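Local coordinates for SnoN,Epimerase SnoN (Streptomyces nogalater, PDB 5EP9), which acts as a non-heme iron and 2-oxoglutarate-dependent epimerase in the biosynthesis of nogalamycin, at residues G81-D85 with L126-K131; W160-V166 with L211-T217; V168-C172 with D233-L237. All coordinates share one frame; numbering follows the deposited sequence.

Contact 1: G81-D85 with L126-K131. With AKG (2-oxoglutaric acid), chain E.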
ATOM      1  N   GLY A  81     -15.191   1.948  15.640  1.00 62.13           N
ATOM      2  CA  GLY A  81     -14.572   3.290  15.818  1.00 55.22           C
ATOM      3  C   GLY A  81     -13.701   3.653  14.633  1.00 46.57           C
ATOM      4  O   GLY A  81     -13.881   3.148  13.551  1.00 42.85           O
ATOM      5  N   THR A  82     -12.691   4.464  14.887  1.00 41.27           N
ATOM      6  CA  THR A  82     -11.834   4.934  13.835  1.00 36.90           C
ATOM      7  C   THR A  82     -10.639   4.029  13.546  1.00 34.43           C
ATOM      8  O   THR A  82      -9.653   3.952  14.267  1.00 33.20           O
ATOM      9  CB  THR A  82     -11.341   6.358  14.066  1.00 36.45           C
ATOM     10  OG1 THR A  82     -12.485   7.209  14.278  1.00 37.97           O
ATOM     11  CG2 THR A  82     -10.487   6.856  12.875  1.00 33.75           C
ATOM     12  N   VAL A  83     -10.710   3.520  12.340  1.00 32.89           N
ATOM     13  CA  VAL A  83      -9.703   2.650  11.783  1.00 31.86           C
ATOM     14  C   VAL A  83      -8.508   3.493  11.427  1.00 33.04           C
ATOM     15  O   VAL A  83      -7.375   3.150  11.747  1.00 31.52           O
ATOM     16  CB  VAL A  83     -10.233   1.876  10.551  1.00 31.93           C
ATOM     17  CG1 VAL A  83      -9.156   0.999  10.020  1.00 30.87           C
ATOM     18  CG2 VAL A  83     -11.477   1.000  10.880  1.00 33.41           C
ATOM     19  N   MET A  84      -8.773   4.574  10.722  1.00 34.62           N
ATOM     20  CA  MET A  84      -7.730   5.502  10.309  1.00 36.57           C
ATOM     21  C   MET A  84      -8.276   6.778   9.671  1.00 35.76           C
ATOM     22  O   MET A  84      -9.415   6.826   9.244  1.00 35.95           O
ATOM     23  CB  MET A  84      -6.749   4.897   9.294  1.00 37.32           C
ATOM     24  CG  MET A  84      -7.399   4.481   7.986  1.00 40.33           C
ATOM     25  SD  MET A  84      -6.042   3.907   6.902  1.00 43.12           S
ATOM     26  CE  MET A  84      -5.578   2.356   7.685  1.00 47.89           C
ATOM     27  N   ASP A  85      -7.374   7.738   9.520  1.00 34.43           N
ATOM     28  CA  ASP A  85      -7.612   8.918   8.652  1.00 34.34           C
ATOM     29  C   ASP A  85      -6.565   8.797   7.562  1.00 32.73           C
ATOM     30  O   ASP A  85      -5.426   8.359   7.845  1.00 30.77           O
ATOM     31  CB  ASP A  85      -7.425  10.214   9.399  1.00 37.02           C
ATOM     32  CG  ASP A  85      -8.518  10.455  10.464  1.00 40.93           C
ATOM     33  OD1 ASP A  85      -9.699  10.750  10.120  1.00 42.92           O
ATOM     34  OD2 ASP A  85      -8.163  10.320  11.672  1.00 47.49           O
ATOM     35  N   LEU A 126      -1.294   7.688   5.664  1.00 27.53           N
ATOM     36  CA  LEU A 126      -2.123   7.027   6.668  1.00 29.44           C
ATOM     37  C   LEU A 126      -1.794   7.512   8.052  1.00 29.35           C
ATOM     38  O   LEU A 126      -0.650   7.629   8.389  1.00 27.93           O
ATOM     39  CB  LEU A 126      -2.009   5.506   6.622  1.00 29.80           C
ATOM     40  CG  LEU A 126      -2.136   4.873   5.250  1.00 30.78           C
ATOM     41  CD1 LEU A 126      -1.965   3.357   5.370  1.00 31.42           C
ATOM     42  CD2 LEU A 126      -3.465   5.160   4.620  1.00 30.94           C
ATOM     43  N   LEU A 127      -2.832   7.766   8.830  1.00 29.54           N
ATOM     44  CA  LEU A 127      -2.728   8.156  10.228  1.00 30.04           C
ATOM     45  C   LEU A 127      -3.651   7.286  11.128  1.00 29.19           C
ATOM     46  O   LEU A 127      -4.842   7.228  10.911  1.00 29.40           O
ATOM     47  CB  LEU A 127      -3.187   9.591  10.364  1.00 32.82           C
ATOM     48  CG  LEU A 127      -3.365  10.165  11.766  1.00 34.65           C
ATOM     49  CD1 LEU A 127      -2.042  10.223  12.508  1.00 36.32           C
ATOM     50  CD2 LEU A 127      -4.018  11.550  11.703  1.00 35.28           C
ATOM     51  N   LYS A 128      -3.059   6.664  12.116  1.00 29.07           N
ATOM     52  CA  LYS A 128      -3.772   6.143  13.277  1.00 31.65           C
ATOM     53  C   LYS A 128      -3.325   6.802  14.513  1.00 30.98           C
ATOM     54  O   LYS A 128      -2.160   6.827  14.833  1.00 31.70           O
ATOM     55  CB  LYS A 128      -3.539   4.641  13.542  1.00 32.43           C
ATOM     56  CG  LYS A 128      -4.194   3.695  12.643  1.00 32.66           C
ATOM     57  CD  LYS A 128      -4.065   2.280  13.293  1.00 32.88           C
ATOM     58  CE  LYS A 128      -4.502   1.200  12.322  1.00 32.65           C
ATOM     59  NZ  LYS A 128      -5.921   0.836  12.474  1.00 33.80           N
ATOM     60  N   GLU A 129      -4.275   7.346  15.214  1.00 33.97           N
ATOM     61  CA  GLU A 129      -4.015   7.999  16.458  1.00 37.69           C
ATOM     62  C   GLU A 129      -5.226   8.069  17.319  1.00 39.00           C
ATOM     63  O   GLU A 129      -6.339   7.938  16.857  1.00 38.79           O
ATOM     64  CB  GLU A 129      -3.544   9.451  16.225  1.00 41.29           C
ATOM     65  CG  GLU A 129      -4.654  10.355  15.721  1.00 43.35           C
ATOM     66  CD  GLU A 129      -4.205  11.789  15.534  1.00 46.54           C
ATOM     67  OE1 GLU A 129      -3.040  12.155  15.884  1.00 46.66           O
ATOM     68  OE2 GLU A 129      -5.063  12.554  15.067  1.00 50.15           O
ATOM     69  N   ASN A 130      -4.957   8.216  18.609  1.00 44.31           N
ATOM     70  CA  ASN A 130      -6.018   8.456  19.632  1.00 49.40           C
ATOM     71  C   ASN A 130      -6.321   9.954  19.803  1.00 55.31           C
ATOM     72  O   ASN A 130      -5.422  10.746  19.999  1.00 55.54           O
ATOM     73  CB  ASN A 130      -5.611   7.866  20.951  1.00 48.42           C
ATOM     74  CG  ASN A 130      -5.356   6.378  20.828  1.00 46.68           C
ATOM     75  OD1 ASN A 130      -6.236   5.639  20.474  1.00 48.39           O
ATOM     76  ND2 ASN A 130      -4.161   5.954  21.148  1.00 45.66           N
ATOM     77  N   LYS A 131      -7.570  10.313  19.660  1.00 62.05           N
ATOM     78  CA  LYS A 131      -8.016  11.684  19.870  1.00 71.02           C
ATOM     79  C   LYS A 131      -8.884  11.599  21.098  1.00 79.24           C
ATOM     80  O   LYS A 131      -9.219  10.503  21.599  1.00 79.42           O
ATOM     81  CB  LYS A 131      -8.883  12.252  18.699  1.00 73.81           C
ATOM     82  CG  LYS A 131      -8.277  12.388  17.308  1.00 70.07           C
ATOM     83  CD  LYS A 131      -9.386  12.324  16.240  1.00 69.42           C
ATOM     84  CE  LYS A 131      -8.913  12.029  14.807  1.00 69.37           C
ATOM     85  NZ  LYS A 131      -8.738  10.578  14.532  1.00 68.46           N
TER
HETATM   86  C1  AKG E 301      -2.748  -1.726   3.080  1.00 33.71           C
HETATM   87  O1  AKG E 301      -3.145  -2.446   2.128  1.00 31.00           O
HETATM   88  O2  AKG E 301      -1.719  -1.012   2.995  1.00 32.30           O
HETATM   89  C2  AKG E 301      -3.474  -1.748   4.372  1.00 36.04           C
HETATM   90  O5  AKG E 301      -4.487  -2.468   4.483  1.00 33.13           O
HETATM   91  C3  AKG E 301      -2.934  -0.849   5.508  1.00 34.63           C
HETATM   92  C4  AKG E 301      -3.579  -1.028   6.878  1.00 35.26           C
HETATM   93  C5  AKG E 301      -3.068  -0.124   7.976  1.00 34.00           C
HETATM   94  O3  AKG E 301      -2.112   0.638   7.743  1.00 35.19           O
HETATM   95  O4  AKG E 301      -3.647  -0.118   9.106  1.00 29.84           O
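The side chain of Met-84 starts with CG wedged between the backbone N and the carbonyl carbon (chi1 62°) and bends again at chi3, which lays SD across Leu-126 and carries CE on to the bound 2-oxoglutarate. Lys-128 runs extended through its methylenes and turns only at chi4 (-93°), swinging its ammonium back to the other strand. There NZ sits 2.8 Å from Val-83 O, in the carbonyl plane and on a lone pair. NZ is also bonded to Val-137 O and Thr-139 OG1, so three oxygens fix this buried charge; a long, flexible donor suits the place. Nearer the strand, the methylene chain faces the ligand, with Lys-128 CE 3.6 Å from AKG O4, and the positive charge close by probably helps steady the carboxylate to which O4 belongs. Two apolar residues line the same pocket: Met-84 SD lies 3.7 Å from Leu-126 CD2, while Met-84 CE approaches AKG O4 to 3.4 Å and Leu-126 CD1 comes within 3.6 Å of AKG O3.

The strands themselves join at the antiparallel hydrogen-bonded pair of Asp-85 and Leu-127, with Asp-85 N to Leu-127 O at 2.9 Å and Leu-127 N to Asp-85 O at 2.8 Å. At the loop end of the contact, Lys-131 and Asp-85 come from opposite directions to form a salt bridge, NZ to OD2 2.9 Å, although the lysine is poorly ordered and probably holds loosely. The whole contact lies in the 14-202 part of the fused construct. Val-83 and Met-84 both stand opposite Trp-76 of strand 74-77, a classic beta bulge at the margin of the 2-oxoglutarate pocket of a cupin-type fold, as in the PhyH family of 2-oxoglutarate-dependent enzymes.

Contact 2: W160-V166 with L211-T217. With AKG (2-oxoglutaric acid), chain E.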
ATOM      1  N   TRP A 160       4.339  -0.105   2.021  1.00 25.58           N
ATOM      2  CA  TRP A 160       3.875   0.592   3.212  1.00 26.41           C
ATOM      3  C   TRP A 160       5.126   1.088   3.912  1.00 27.35           C
ATOM      4  O   TRP A 160       5.956   0.293   4.356  1.00 27.50           O
ATOM      5  CB  TRP A 160       3.097  -0.375   4.095  1.00 26.69           C
ATOM      6  CG  TRP A 160       2.220   0.131   5.215  1.00 25.44           C
ATOM      7  CD1 TRP A 160       0.856   0.166   5.215  1.00 25.30           C
ATOM      8  CD2 TRP A 160       2.636   0.543   6.505  1.00 24.73           C
ATOM      9  NE1 TRP A 160       0.401   0.586   6.426  1.00 26.40           N
ATOM     10  CE2 TRP A 160       1.471   0.908   7.214  1.00 25.10           C
ATOM     11  CE3 TRP A 160       3.902   0.819   7.079  1.00 26.65           C
ATOM     12  CZ2 TRP A 160       1.502   1.358   8.507  1.00 26.46           C
ATOM     13  CZ3 TRP A 160       3.948   1.305   8.417  1.00 27.12           C
ATOM     14  CH2 TRP A 160       2.743   1.543   9.114  1.00 26.73           C
ATOM     15  N   VAL A 161       5.268   2.401   3.951  1.00 27.08           N
ATOM     16  CA  VAL A 161       6.551   3.015   4.397  1.00 26.41           C
ATOM     17  C   VAL A 161       6.316   3.662   5.745  1.00 26.29           C
ATOM     18  O   VAL A 161       5.446   4.568   5.851  1.00 26.48           O
ATOM     19  CB  VAL A 161       7.037   4.070   3.362  1.00 27.32           C
ATOM     20  CG1 VAL A 161       8.308   4.723   3.782  1.00 27.38           C
ATOM     21  CG2 VAL A 161       7.206   3.412   2.030  1.00 28.50           C
ATOM     22  N   ALA A 162       7.080   3.261   6.735  1.00 24.93           N
ATOM     23  CA  ALA A 162       6.965   3.853   8.035  1.00 26.25           C
ATOM     24  C   ALA A 162       7.695   5.231   8.079  1.00 26.64           C
ATOM     25  O   ALA A 162       8.853   5.282   7.755  1.00 26.52           O
ATOM     26  CB  ALA A 162       7.575   2.981   9.084  1.00 27.65           C
ATOM     27  N   LEU A 163       6.958   6.282   8.454  1.00 26.21           N
ATOM     28  CA  LEU A 163       7.530   7.594   8.613  1.00 28.54           C
ATOM     29  C   LEU A 163       7.902   7.916  10.070  1.00 29.72           C
ATOM     30  O   LEU A 163       8.544   8.912  10.324  1.00 31.13           O
ATOM     31  CB  LEU A 163       6.617   8.665   8.013  1.00 29.71           C
ATOM     32  CG  LEU A 163       6.361   8.508   6.497  1.00 29.67           C
ATOM     33  CD1 LEU A 163       5.397   9.546   6.057  1.00 30.66           C
ATOM     34  CD2 LEU A 163       7.649   8.640   5.751  1.00 30.14           C
ATOM     35  N   VAL A 164       7.494   7.046  11.002  1.00 30.10           N
ATOM     36  CA  VAL A 164       7.928   7.062  12.375  1.00 31.39           C
ATOM     37  C   VAL A 164       8.163   5.625  12.783  1.00 30.09           C
ATOM     38  O   VAL A 164       7.844   4.707  12.057  1.00 29.83           O
ATOM     39  CB  VAL A 164       6.834   7.622  13.314  1.00 32.64           C
ATOM     40  CG1 VAL A 164       6.550   9.116  12.988  1.00 34.02           C
ATOM     41  CG2 VAL A 164       5.563   6.823  13.212  1.00 31.17           C
ATOM     42  N   ASP A 165       8.675   5.446  13.988  1.00 29.31           N
ATOM     43  CA  ASP A 165       8.821   4.103  14.590  1.00 29.39           C
ATOM     44  C   ASP A 165       7.437   3.509  14.824  1.00 29.10           C
ATOM     45  O   ASP A 165       6.529   4.162  15.314  1.00 28.99           O
ATOM     46  CB  ASP A 165       9.603   4.238  15.895  1.00 31.26           C
ATOM     47  CG  ASP A 165      11.165   4.256  15.678  1.00 32.46           C
ATOM     48  OD1 ASP A 165      11.704   3.958  14.601  1.00 32.20           O
ATOM     49  OD2 ASP A 165      11.853   4.542  16.658  1.00 38.46           O
ATOM     50  N   VAL A 166       7.235   2.271  14.368  1.00 29.99           N
ATOM     51  CA  VAL A 166       5.945   1.591  14.487  1.00 29.69           C
ATOM     52  C   VAL A 166       6.122   0.255  15.209  1.00 29.14           C
ATOM     53  O   VAL A 166       6.198  -0.778  14.590  1.00 28.45           O
ATOM     54  CB  VAL A 166       5.255   1.386  13.126  1.00 28.54           C
ATOM     55  CG1 VAL A 166       3.858   0.896  13.352  1.00 28.88           C
ATOM     56  CG2 VAL A 166       5.146   2.672  12.348  1.00 30.73           C
ATOM     57  N   LEU A 211       8.134  -2.084  12.634  1.00 28.39           N
ATOM     58  CA  LEU A 211       9.007  -1.373  11.662  1.00 29.95           C
ATOM     59  C   LEU A 211       9.625  -0.170  12.328  1.00 29.39           C
ATOM     60  O   LEU A 211       8.913   0.589  12.973  1.00 28.51           O
ATOM     61  CB  LEU A 211       8.156  -0.841  10.481  1.00 29.90           C
ATOM     62  CG  LEU A 211       7.470  -1.847   9.625  1.00 32.02           C
ATOM     63  CD1 LEU A 211       6.710  -1.120   8.531  1.00 36.25           C
ATOM     64  CD2 LEU A 211       8.500  -2.779   8.998  1.00 32.97           C
ATOM     65  N   ARG A 212      10.905   0.035  12.084  1.00 29.99           N
ATOM     66  CA  ARG A 212      11.517   1.343  12.373  1.00 32.93           C
ATOM     67  C   ARG A 212      11.183   2.399  11.310  1.00 30.37           C
ATOM     68  O   ARG A 212      10.896   2.062  10.150  1.00 27.39           O
ATOM     69  CB  ARG A 212      13.037   1.175  12.471  1.00 37.62           C
ATOM     70  CG  ARG A 212      13.436   0.211  13.618  1.00 41.55           C
ATOM     71  CD  ARG A 212      14.557   0.709  14.431  1.00 49.69           C
ATOM     72  NE  ARG A 212      14.087   1.883  15.265  1.00 59.34           N
ATOM     73  CZ  ARG A 212      14.676   2.295  16.399  1.00 60.34           C
ATOM     74  NH1 ARG A 212      15.738   1.623  16.848  1.00 60.24           N
ATOM     75  NH2 ARG A 212      14.170   3.316  17.117  1.00 55.58           N
ATOM     76  N   ALA A 213      11.268   3.678  11.701  1.00 30.25           N
ATOM     77  CA  ALA A 213      11.133   4.767  10.745  1.00 29.45           C
ATOM     78  C   ALA A 213      12.035   4.501   9.567  1.00 28.98           C
ATOM     79  O   ALA A 213      13.212   4.198   9.739  1.00 29.25           O
ATOM     80  CB  ALA A 213      11.512   6.111  11.392  1.00 33.00           C
ATOM     81  N   GLY A 214      11.487   4.646   8.353  1.00 29.28           N
ATOM     82  CA  GLY A 214      12.234   4.499   7.086  1.00 30.55           C
ATOM     83  C   GLY A 214      12.280   3.101   6.545  1.00 29.83           C
ATOM     84  O   GLY A 214      12.815   2.874   5.467  1.00 29.18           O
ATOM     85  N   ASP A 215      11.813   2.147   7.337  1.00 29.87           N
ATOM     86  CA  ASP A 215      11.579   0.762   6.833  1.00 28.71           C
ATOM     87  C   ASP A 215      10.332   0.732   6.025  1.00 27.45           C
ATOM     88  O   ASP A 215       9.414   1.590   6.177  1.00 27.43           O
ATOM     89  CB  ASP A 215      11.348  -0.243   7.984  1.00 31.16           C
ATOM     90  CG  ASP A 215      12.578  -0.520   8.803  1.00 32.53           C
ATOM     91  OD1 ASP A 215      13.651   0.095   8.619  1.00 32.72           O
ATOM     92  OD2 ASP A 215      12.430  -1.322   9.742  1.00 33.73           O
ATOM     93  N   CYS A 216      10.234  -0.266   5.155  1.00 27.54           N
ATOM     94  CA  CYS A 216       8.925  -0.552   4.548  1.00 26.77           C
ATOM     95  C   CYS A 216       8.645  -2.031   4.527  1.00 26.40           C
ATOM     96  O   CYS A 216       9.535  -2.899   4.741  1.00 25.24           O
ATOM     97  CB  CYS A 216       8.812   0.035   3.131  1.00 29.05           C
ATOM     98  SG  CYS A 216       9.715  -0.838   1.878  1.00 30.98           S
ATOM     99  N   THR A 217       7.390  -2.298   4.249  1.00 25.19           N
ATOM    100  CA  THR A 217       6.972  -3.599   3.766  1.00 26.25           C
ATOM    101  C   THR A 217       6.452  -3.468   2.331  1.00 26.23           C
ATOM    102  O   THR A 217       5.981  -2.404   1.932  1.00 23.29           O
ATOM    103  CB  THR A 217       5.924  -4.241   4.634  1.00 25.86           C
ATOM    104  OG1 THR A 217       4.820  -3.345   4.862  1.00 27.11           O
ATOM    105  CG2 THR A 217       6.508  -4.630   5.982  1.00 27.52           C
TER
HETATM  106  C1  AKG E 301      -2.748  -1.726   3.080  1.00 33.71           C
HETATM  107  O1  AKG E 301      -3.145  -2.446   2.128  1.00 31.00           O
HETATM  108  O2  AKG E 301      -1.719  -1.012   2.995  1.00 32.30           O
HETATM  109  C2  AKG E 301      -3.474  -1.748   4.372  1.00 36.04           C
HETATM  110  O5  AKG E 301      -4.487  -2.468   4.483  1.00 33.13           O
HETATM  111  C3  AKG E 301      -2.934  -0.849   5.508  1.00 34.63           C
HETATM  112  C4  AKG E 301      -3.579  -1.028   6.878  1.00 35.26           C
HETATM  113  C5  AKG E 301      -3.068  -0.124   7.976  1.00 34.00           C
HETATM  114  O3  AKG E 301      -2.112   0.638   7.743  1.00 35.19           O
HETATM  115  O4  AKG E 301      -3.647  -0.118   9.106  1.00 29.84           O
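Trp-160 and Thr-217 form an antiparallel hydrogen-bonded pair, Val-161 and Cys-216 the non-hydrogen-bonded pair beside it, and Ala-162 then bonds through N to Asp-215 O and through O to Gly-214 N. A type II turn from Arg-212 to Asp-215 follows, its third place taken by Gly-214, whose positive phi a glycine accepts easily; the two segments meet again at the single bridge of Val-166 with Leu-211.

Asp-165 clasps this turn. Its OD1 takes Ala-213 N at 2.9 Å on the anti lone pair and Arg-212 NE at 3.2 Å from above the carboxylate plane, while Arg-212 NH2 reaches OD2 at 2.7 Å, side-on, the carboxylate and guanidinium planes 44° apart. An asparagine in its place would probably lose the salt bridge and leave the Arg-212 guanidinium without its charged mate.

Trp-160 has CG opposite the backbone N (chi1 -165°), which directs the indole to the ligand: NE1 donates to AKG O3 at 2.8 Å, at the ring edge, and CZ3 packs on Leu-211 CD1 at 3.7 Å. The contact joins the 14-202 and 203-305 parts of the construct, and its paired strands belong to the large sheet of the cupin-type fold, with Trp-160 at the 2-oxoglutarate site.

Contact 3: V168-C172 with D233-L237. With AKG (2-oxoglutaric acid), chain E.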
ATOM      1  N   VAL A 168       4.809  -2.733  17.705  1.00 30.19           N
ATOM      2  CA  VAL A 168       3.545  -3.442  17.794  1.00 30.53           C
ATOM      3  C   VAL A 168       2.461  -2.548  18.343  1.00 30.37           C
ATOM      4  O   VAL A 168       1.383  -2.435  17.732  1.00 31.07           O
ATOM      5  CB  VAL A 168       3.635  -4.822  18.599  1.00 30.68           C
ATOM      6  CG1 VAL A 168       2.283  -5.458  18.633  1.00 31.23           C
ATOM      7  CG2 VAL A 168       4.596  -5.756  17.891  1.00 29.43           C
ATOM      8  N   GLU A 169       2.712  -1.938  19.455  1.00 31.83           N
ATOM      9  CA  GLU A 169       1.647  -1.224  20.119  1.00 35.64           C
ATOM     10  C   GLU A 169       1.180   0.059  19.437  1.00 34.73           C
ATOM     11  O   GLU A 169       0.126   0.638  19.793  1.00 33.65           O
ATOM     12  CB  GLU A 169       1.977  -1.015  21.618  1.00 40.75           C
ATOM     13  CG  GLU A 169       3.142  -0.087  21.892  1.00 44.43           C
ATOM     14  CD  GLU A 169       4.562  -0.752  21.879  1.00 50.56           C
ATOM     15  OE1 GLU A 169       4.754  -1.986  21.461  1.00 49.08           O
ATOM     16  OE2 GLU A 169       5.459   0.004  22.387  1.00 51.01           O
ATOM     17  N   ARG A 170       1.946   0.505  18.454  1.00 32.95           N
ATOM     18  CA  ARG A 170       1.571   1.702  17.668  1.00 32.63           C
ATOM     19  C   ARG A 170       0.781   1.344  16.413  1.00 31.30           C
ATOM     20  O   ARG A 170       0.390   2.199  15.642  1.00 30.82           O
ATOM     21  CB  ARG A 170       2.821   2.544  17.319  1.00 33.28           C
ATOM     22  CG  ARG A 170       2.460   3.905  16.747  1.00 34.49           C
ATOM     23  CD  ARG A 170       3.602   4.910  16.826  1.00 34.36           C
ATOM     24  NE  ARG A 170       3.823   5.180  18.212  1.00 35.23           N
ATOM     25  CZ  ARG A 170       4.981   5.075  18.804  1.00 38.56           C
ATOM     26  NH1 ARG A 170       6.078   4.776  18.128  1.00 40.20           N
ATOM     27  NH2 ARG A 170       5.068   5.330  20.081  1.00 41.00           N
ATOM     28  N   GLY A 171       0.474   0.037  16.254  1.00 31.17           N
ATOM     29  CA  GLY A 171      -0.405  -0.459  15.180  1.00 29.05           C
ATOM     30  C   GLY A 171       0.281  -1.000  13.959  1.00 27.58           C
ATOM     31  O   GLY A 171      -0.119  -0.667  12.821  1.00 28.14           O
ATOM     32  N   CYS A 172       1.381  -1.685  14.118  1.00 26.48           N
ATOM     33  CA  CYS A 172       2.057  -2.249  12.981  1.00 27.17           C
ATOM     34  C   CYS A 172       1.152  -3.281  12.369  1.00 27.61           C
ATOM     35  O   CYS A 172       0.133  -3.682  12.953  1.00 28.47           O
ATOM     36  CB  CYS A 172       3.444  -2.841  13.318  1.00 28.01           C
ATOM     37  SG  CYS A 172       3.365  -4.389  14.245  1.00 28.92           S
ATOM     38  N   ASP A 233       0.373   7.221  22.713  1.00 44.72           N
ATOM     39  CA  ASP A 233       0.163   8.651  22.542  1.00 48.37           C
ATOM     40  C   ASP A 233       0.829   9.265  21.347  1.00 46.14           C
ATOM     41  O   ASP A 233       0.714  10.399  21.210  1.00 47.60           O
ATOM     42  CB  ASP A 233       0.776   9.400  23.722  1.00 53.31           C
ATOM     43  CG  ASP A 233       0.080   9.113  24.970  1.00 62.66           C
ATOM     44  OD1 ASP A 233      -0.944   8.403  24.932  1.00 69.56           O
ATOM     45  OD2 ASP A 233       0.558   9.556  26.045  1.00 82.49           O
ATOM     46  N   GLU A 234       1.592   8.538  20.577  1.00 45.31           N
ATOM     47  CA  GLU A 234       2.336   9.075  19.438  1.00 46.34           C
ATOM     48  C   GLU A 234       1.620   8.548  18.173  1.00 42.95           C
ATOM     49  O   GLU A 234       1.350   7.368  18.035  1.00 38.36           O
ATOM     50  CB  GLU A 234       3.842   8.695  19.430  1.00 49.51           C
ATOM     51  CG  GLU A 234       4.718   9.335  20.545  1.00 57.67           C
ATOM     52  CD  GLU A 234       4.532   8.677  21.947  1.00 73.04           C
ATOM     53  OE1 GLU A 234       4.245   7.427  22.090  1.00 77.23           O
ATOM     54  OE2 GLU A 234       4.678   9.414  22.959  1.00 86.59           O
ATOM     55  N   PRO A 235       1.305   9.457  17.251  1.00 40.26           N
ATOM     56  CA  PRO A 235       0.584   9.015  16.068  1.00 36.49           C
ATOM     57  C   PRO A 235       1.359   8.058  15.204  1.00 32.94           C
ATOM     58  O   PRO A 235       2.579   8.075  15.143  1.00 36.08           O
ATOM     59  CB  PRO A 235       0.289  10.292  15.332  1.00 39.70           C
ATOM     60  CG  PRO A 235       1.261  11.320  15.882  1.00 41.56           C
ATOM     61  CD  PRO A 235       1.605  10.904  17.267  1.00 40.70           C
ATOM     62  N   ARG A 236       0.650   7.141  14.595  1.00 30.76           N
ATOM     63  CA  ARG A 236       1.222   6.231  13.629  1.00 28.55           C
ATOM     64  C   ARG A 236       1.087   6.946  12.242  1.00 28.15           C
ATOM     65  O   ARG A 236      -0.020   7.220  11.789  1.00 27.62           O
ATOM     66  CB  ARG A 236       0.480   4.913  13.575  1.00 27.59           C
ATOM     67  CG  ARG A 236       1.255   3.864  12.798  1.00 26.78           C
ATOM     68  CD  ARG A 236       0.382   2.719  12.387  1.00 26.86           C
ATOM     69  NE  ARG A 236      -0.460   3.069  11.262  1.00 26.67           N
ATOM     70  CZ  ARG A 236      -1.304   2.258  10.642  1.00 26.56           C
ATOM     71  NH1 ARG A 236      -1.567   1.030  11.049  1.00 27.00           N
ATOM     72  NH2 ARG A 236      -1.973   2.722   9.623  1.00 27.55           N
ATOM     73  N   LEU A 237       2.205   7.155  11.580  1.00 27.99           N
ATOM     74  CA  LEU A 237       2.240   7.861  10.299  1.00 28.49           C
ATOM     75  C   LEU A 237       3.062   7.098   9.305  1.00 27.55           C
ATOM     76  O   LEU A 237       4.195   6.617   9.636  1.00 25.96           O
ATOM     77  CB  LEU A 237       2.874   9.252  10.440  1.00 31.29           C
ATOM     78  CG  LEU A 237       1.961  10.263  11.139  1.00 34.94           C
ATOM     79  CD1 LEU A 237       2.695  11.395  11.860  1.00 37.31           C
ATOM     80  CD2 LEU A 237       0.993  10.900  10.171  1.00 35.05           C
TER
HETATM   81  C1  AKG E 301      -2.748  -1.726   3.080  1.00 33.71           C
HETATM   82  O1  AKG E 301      -3.145  -2.446   2.128  1.00 31.00           O
HETATM   83  O2  AKG E 301      -1.719  -1.012   2.995  1.00 32.30           O
HETATM   84  C2  AKG E 301      -3.474  -1.748   4.372  1.00 36.04           C
HETATM   85  O5  AKG E 301      -4.487  -2.468   4.483  1.00 33.13           O
HETATM   86  C3  AKG E 301      -2.934  -0.849   5.508  1.00 34.63           C
HETATM   87  C4  AKG E 301      -3.579  -1.028   6.878  1.00 35.26           C
HETATM   88  C5  AKG E 301      -3.068  -0.124   7.976  1.00 34.00           C
HETATM   89  O3  AKG E 301      -2.112   0.638   7.743  1.00 35.19           O
HETATM   90  O4  AKG E 301      -3.647  -0.118   9.106  1.00 29.84           O
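The guanidinium of Arg-236 meets Gly-171 O and AKG O4 at its edge, both in its plane, whereas AKG O3 approaches obliquely. One nitrogen serves both edge partners: NH1 lies 2.8 Å from Gly-171 O, in its carbonyl plane, and 3.1 Å from AKG O4. NH2 adds weaker bonds to both oxygens of that carboxylate, the shorter to AKG O3 at 2.8 Å. Arginine fits because its planar cation has several N-H groups, enough to hold a carboxylate while the bond to Gly-171 O helps to fix its rotation.

The Arg-170 guanidinium is turned 85° from that of Arg-236, and the two side chains slide past each other in opposite directions. Glu-234 CB lies over one face of the Arg-170 guanidinium, and the Glu-234 carboxylate stands almost perpendicular to that group (87°). Arg-170 NH2 and Glu-234 OE1 make a salt bridge at 3.0 Å, but its hydrogen bond is bent (122°) and weak. The strongest polar partner of Arg-170 is Asp-165 O, met by NH1; NE also bonds to Thr-232 OG1.

Between the arginines, Arg-236 CD runs 3.3 Å from Arg-170 O. Gly-171 suits its place because at its backbone angles a CB would jam against the Arg-170 carbonyl O and come close to Arg-236 CD.

The loop 168-172 belongs to the 14-202 part of the construct and segment 233-237 to the 203-305 part. Trp-160 packs beside Arg-236 in the pocket, and Leu-237 rests on helix 54-70. Strand 236-245 runs between strands 118-128 and 157-162, and the loop leading into strand 173-175 closes over its beginning.

How the contacts relate
All three contacts reach the seven-stranded antiparallel sheet, where strand 236-245 of contact 3 separates strand 118-128 of contact 1 from strand 157-162 of contact 2. The centre of contact 3 is accordingly about 10 Å from that of contact 1 and about 11 Å from that of contact 2, while the outer two are about 17 Å apart. Along the chain contact 1 closes first; the segments of contacts 2 and 3 then alternate. Lys-128 O with Arg-236 N and Leu-163 N with Leu-237 O probably bond one contact to the next. Each supplies part of the pocket around the distal carboxylate of 2-oxoglutarate, whose keto-acid end probably faces the iron, as in related enzymes.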